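Local coordinates for conserved protein O27018 (Methanothermobacter thermautotrophicus, PDB 3BEY) that is of unknown function but belongs to the AhpD-like carboxymuconolactone decarboxylase family and may have peroxiredoxin activity, at residues L32-R35 and E36-I40; E17-K20 and N21-E24. All blocks are in the same frame, centred on the assembly; numbering follows the deposited sequence.

Interaction 1: residues L32-R35 and E36-I40; sequences LTER and EKLLI
L32 and T33 meet E36, K37 and I40 where helix 34-47 begins, and T33 and E36 form a capping box there. L32, just before the cap, supplies the apolar contact: its CD1 reaches I40 CD1 at 3.6 Å, the two side chains crossing at about a right angle, while its CB lies 3.8 Å from K37 CG in the aliphatic part of that lysine. K37 bends at chi3 (-69°), which brings its CE close to the L32 carbonyl, and its ammonium is hydrogen-bonded to the carbonyl of E29. T33 is the N-cap. With the hydroxyl between its backbone N and carbonyl carbon, T33 OG1 accepts from E36 N (3.2 Å), taking up one of the amides that the first turn cannot pair internally. The box is closed in return by T33 N, which donates to E36 OE1 at 2.8 Å in a nearly straight bond. A threonine suits the place because its short branch carries a hydroxyl back to the chain, and a glutamate because its length lets the carboxylate return to the cap amide. T33 O then receives K37 N (3.1 Å), starting the regular helical ladder. E34, on the outside, gives its carbonyl to L38 N and runs side by side with L38, CG against CD1. R35 accepts L39 N at its O, and L39 CD1 lies above one face of its guanidinium, offset toward the rim, while the charged end pairs with E70. Across the subunit boundary, R35 also forms a salt bridge with E36 of the second subunit, and E36 one with R35 of that subunit. Within the box, T33 N meets E36 OE1 on the anti side of the carboxylate, 26° out of its plane.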
loop_
_atom_site.group_PDB
_atom_site.type_symbol
_atom_site.label_atom_id
_atom_site.label_comp_id
_atom_site.label_asym_id
_atom_site.label_seq_id
_atom_site.Cartn_x
_atom_site.Cartn_y
_atom_site.Cartn_z
ATOM N N LEU D 32 21.330 -8.875 13.935
ATOM C CA LEU D 32 21.123 -7.524 14.440
ATOM C C LEU D 32 20.854 -7.514 15.948
ATOM O O LEU D 32 20.346 -8.487 16.507
ATOM C CB LEU D 32 19.941 -6.846 13.732
ATOM C CG LEU D 32 19.903 -6.713 12.210
ATOM C CD1 LEU D 32 18.670 -5.898 11.824
ATOM C CD2 LEU D 32 21.167 -6.029 11.699
ATOM N N THR D 33 21.188 -6.395 16.583
ATOM C CA THR D 33 20.972 -6.213 18.009
ATOM C C THR D 33 19.490 -5.935 18.240
ATOM O O THR D 33 18.781 -5.479 17.333
ATOM C CB THR D 33 21.755 -5.005 18.545
ATOM O OG1 THR D 33 21.142 -3.795 18.074
ATOM C CG2 THR D 33 23.212 -5.049 18.072
ATOM N N GLU D 34 19.029 -6.207 19.456
ATOM C CA GLU D 34 17.640 -5.984 19.833
ATOM C C GLU D 34 17.242 -4.526 19.578
ATOM O O GLU D 34 16.110 -4.225 19.209
ATOM C CB GLU D 34 17.458 -6.309 21.319
ATOM C CG GLU D 34 16.011 -6.337 21.789
ATOM C CD GLU D 34 15.892 -6.278 23.301
ATOM O OE1 GLU D 34 14.823 -6.653 23.830
ATOM O OE2 GLU D 34 16.865 -5.843 23.960
ATOM N N ARG D 35 18.179 -3.618 19.789
ATOM C CA ARG D 35 17.913 -2.211 19.582
ATOM C C ARG D 35 17.558 -1.941 18.117
ATOM O O ARG D 35 16.561 -1.289 17.814
ATOM C CB ARG D 35 19.143 -1.392 19.982
ATOM C CG ARG D 35 19.045 0.076 19.655
ATOM C CD ARG D 35 20.292 0.813 20.098
ATOM N NE ARG D 35 20.356 2.161 19.538
ATOM C CZ ARG D 35 19.691 3.208 20.011
ATOM N NH1 ARG D 35 19.818 4.388 19.419
ATOM N NH2 ARG D 35 18.919 3.086 21.083
ATOM N N GLU D 36 18.382 -2.457 17.214
ATOM C CA GLU D 36 18.174 -2.248 15.792
ATOM C C GLU D 36 16.858 -2.851 15.306
ATOM O O GLU D 36 16.107 -2.201 14.579
ATOM C CB GLU D 36 19.374 -2.804 15.026
ATOM C CG GLU D 36 20.683 -2.198 15.522
ATOM C CD GLU D 36 21.919 -2.913 15.005
ATOM O OE1 GLU D 36 21.924 -4.167 14.982
ATOM O OE2 GLU D 36 22.896 -2.217 14.637
ATOM N N LYS D 37 16.566 -4.077 15.728
ATOM C CA LYS D 37 15.321 -4.732 15.337
ATOM C C LYS D 37 14.080 -3.994 15.858
ATOM O O LYS D 37 13.038 -3.980 15.199
ATOM C CB LYS D 37 15.323 -6.185 15.810
ATOM C CG LYS D 37 16.328 -7.053 15.045
ATOM C CD LYS D 37 16.539 -8.410 15.708
ATOM C CE LYS D 37 17.268 -8.264 17.044
ATOM N NZ LYS D 37 17.569 -9.570 17.666
ATOM N N LEU D 38 14.194 -3.366 17.024
ATOM C CA LEU D 38 13.076 -2.618 17.594
ATOM C C LEU D 38 12.827 -1.344 16.785
ATOM O O LEU D 38 11.689 -1.048 16.427
ATOM C CB LEU D 38 13.352 -2.261 19.063
ATOM C CG LEU D 38 13.254 -3.431 20.049
ATOM C CD1 LEU D 38 13.767 -3.003 21.410
ATOM C CD2 LEU D 38 11.812 -3.910 20.145
ATOM N N LEU D 39 13.884 -0.589 16.510
ATOM C CA LEU D 39 13.751 0.620 15.709
ATOM C C LEU D 39 13.203 0.247 14.324
ATOM O O LEU D 39 12.295 0.897 13.802
ATOM C CB LEU D 39 15.109 1.309 15.553
ATOM C CG LEU D 39 15.728 1.937 16.808
ATOM C CD1 LEU D 39 17.220 2.083 16.613
ATOM C CD2 LEU D 39 15.054 3.294 17.097
ATOM N N ILE D 40 13.749 -0.806 13.734
ATOM C CA ILE D 40 13.294 -1.235 12.424
ATOM C C ILE D 40 11.806 -1.602 12.432
ATOM O O ILE D 40 11.085 -1.253 11.500
ATOM C CB ILE D 40 14.148 -2.420 11.915
ATOM C CG1 ILE D 40 15.567 -1.929 11.631
ATOM C CG2 ILE D 40 13.566 -3.005 10.633
ATOM C CD1 ILE D 40 16.531 -3.048 11.400
#

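Interaction 2: residues E17-K20 and N21-E24; sequences ESFK and NFRE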
loop_
_atom_site.group_PDB
_atom_site.type_symbol
_atom_site.label_atom_id
_atom_site.label_comp_id
_atom_site.label_asym_id
_atom_site.label_seq_id
_atom_site.Cartn_x
_atom_site.Cartn_y
_atom_site.Cartn_z
ATOM N N GLU D 17 0.214 -20.471 15.270
ATOM C CA GLU D 17 1.366 -20.919 16.033
ATOM C C GLU D 17 2.602 -20.877 15.146
ATOM O O GLU D 17 3.627 -20.321 15.539
ATOM C CB GLU D 17 1.111 -22.334 16.560
ATOM C CG GLU D 17 2.191 -22.910 17.459
ATOM C CD GLU D 17 3.067 -23.912 16.735
ATOM O OE1 GLU D 17 2.521 -24.689 15.914
ATOM O OE2 GLU D 17 4.292 -23.935 16.993
ATOM N N SER D 18 2.506 -21.443 13.944
ATOM C CA SER D 18 3.646 -21.437 13.026
ATOM C C SER D 18 4.058 -19.991 12.738
ATOM O O SER D 18 5.226 -19.705 12.480
ATOM C CB SER D 18 3.295 -22.130 11.709
ATOM O OG SER D 18 2.507 -21.288 10.892
ATOM N N PHE D 19 3.086 -19.086 12.782
ATOM C CA PHE D 19 3.367 -17.686 12.538
ATOM C C PHE D 19 4.086 -17.079 13.730
ATOM O O PHE D 19 5.013 -16.285 13.565
ATOM C CB PHE D 19 2.082 -16.903 12.275
ATOM C CG PHE D 19 2.327 -15.455 11.938
ATOM C CD1 PHE D 19 2.965 -15.104 10.747
ATOM C CD2 PHE D 19 1.964 -14.447 12.825
ATOM C CE1 PHE D 19 3.236 -13.766 10.445
ATOM C CE2 PHE D 19 2.233 -13.112 12.532
ATOM C CZ PHE D 19 2.871 -12.774 11.338
ATOM N N LYS D 20 3.647 -17.438 14.933
ATOM C CA LYS D 20 4.284 -16.925 16.138
ATOM C C LYS D 20 5.733 -17.394 16.167
ATOM O O LYS D 20 6.608 -16.700 16.674
ATOM C CB LYS D 20 3.537 -17.399 17.391
ATOM C CG LYS D 20 2.132 -16.810 17.525
ATOM C CD LYS D 20 1.512 -17.098 18.891
ATOM C CE LYS D 20 0.050 -16.632 18.978
ATOM N NZ LYS D 20 -0.143 -15.170 18.720
ATOM N N ASN D 21 5.984 -18.568 15.597
ATOM C CA ASN D 21 7.338 -19.113 15.551
ATOM C C ASN D 21 8.159 -18.339 14.526
ATOM O O ASN D 21 9.346 -18.072 14.738
ATOM C CB ASN D 21 7.305 -20.606 15.199
ATOM C CG ASN D 21 6.919 -21.481 16.396
ATOM O OD1 ASN D 21 6.704 -22.684 16.256
ATOM N ND2 ASN D 21 6.842 -20.871 17.580
ATOM N N PHE D 22 7.521 -17.977 13.416
ATOM C CA PHE D 22 8.192 -17.209 12.384
ATOM C C PHE D 22 8.538 -15.859 12.984
ATOM O O PHE D 22 9.658 -15.365 12.823
ATOM C CB PHE D 22 7.279 -17.020 11.169
ATOM C CG PHE D 22 7.786 -16.001 10.176
ATOM C CD1 PHE D 22 7.107 -14.804 9.983
ATOM C CD2 PHE D 22 8.954 -16.227 9.451
ATOM C CE1 PHE D 22 7.582 -13.846 9.078
ATOM C CE2 PHE D 22 9.436 -15.275 8.546
ATOM C CZ PHE D 22 8.751 -14.083 8.361
ATOM N N ARG D 23 7.579 -15.272 13.693
ATOM C CA ARG D 23 7.799 -13.971 14.303
ATOM C C ARG D 23 8.973 -14.049 15.256
ATOM O O ARG D 23 9.833 -13.171 15.258
ATOM C CB ARG D 23 6.555 -13.491 15.066
ATOM C CG ARG D 23 6.596 -11.997 15.393
ATOM C CD ARG D 23 6.179 -11.687 16.828
ATOM N NE ARG D 23 4.760 -11.917 17.089
ATOM C CZ ARG D 23 4.220 -11.933 18.308
ATOM N NH1 ARG D 23 4.984 -11.733 19.381
ATOM N NH2 ARG D 23 2.914 -12.147 18.460
ATOM N N GLU D 24 9.013 -15.104 16.062
ATOM C CA GLU D 24 10.092 -15.269 17.030
ATOM C C GLU D 24 11.461 -15.515 16.404
ATOM O O GLU D 24 12.474 -15.018 16.903
ATOM C CB GLU D 24 9.747 -16.383 18.025
ATOM C CG GLU D 24 8.875 -15.892 19.185
ATOM C CD GLU D 24 9.613 -14.909 20.100
ATOM O OE1 GLU D 24 8.942 -14.178 20.861
ATOM O OE2 GLU D 24 10.866 -14.872 20.066
#
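K20, N21 and F19 lose the most surface in this turn of helix 13-27, each meeting residues three or four places away along the chain. K20 O accepts E24 N at 3.0 Å, continuing the helical ladder. The side chain of K20 is extended until chi4 turns the ammonium, bringing K20 NZ within 4.3 Å of R23 NH2. These like charges would be expected to disfavour each other; K20 NZ also has a weak, long ion pair with D6. A lysine suits this partly exposed flank, since its aliphatic chain carries the ammonium outward and back toward the helix start. N21 is set one turn after E17, and its N donates to E17 O at 2.9 Å, while its CB rests near S18 O. An exposed position such as this one readily takes a polar asparagine. On the other flank F19 and F22 are apolar partners. Both rings leave the backbone with CG anti to N (chi1 -177° for F19 and 168° for F22), and these torsions swing them to the same flank, where the two side chains cross obliquely. F19 CE1 approaches F22 CD1 at 4.0 Å, coming in at the edge of the F22 ring, near its plane. F19 O accepts R23 N at 2.8 Å. Phenylalanine fits here because the face is buried by other copies: F19 and F22 each meet the other's counterpart on the third subunit, and A83 and L80 of the second subunit pack on F19 and F22. Polar on one side and aromatic on the other, this is an amphipathic alpha-helix whose apolar face builds a subunit interface.

In the fold
Both contacts are local, one inside helix 13-27, the other across the start of helix 34-47; their centres are about 18 Å apart and they do not touch. Interaction 1 lies deeper, its centre about 11 Å from that of the chain against 15 Å, with two exposed residues of nine against three of eight. In interaction 2 regular backbone bonds need no help from side chains; in interaction 1 the first-turn amides lack carbonyl partners one turn back and a side chain supplies one. Each borders the second subunit: interaction 1 through reciprocal arginine-glutamate salt bridges beside leucine packing, interaction 2 through apolar packing, adding an aromatic cluster with the third subunit.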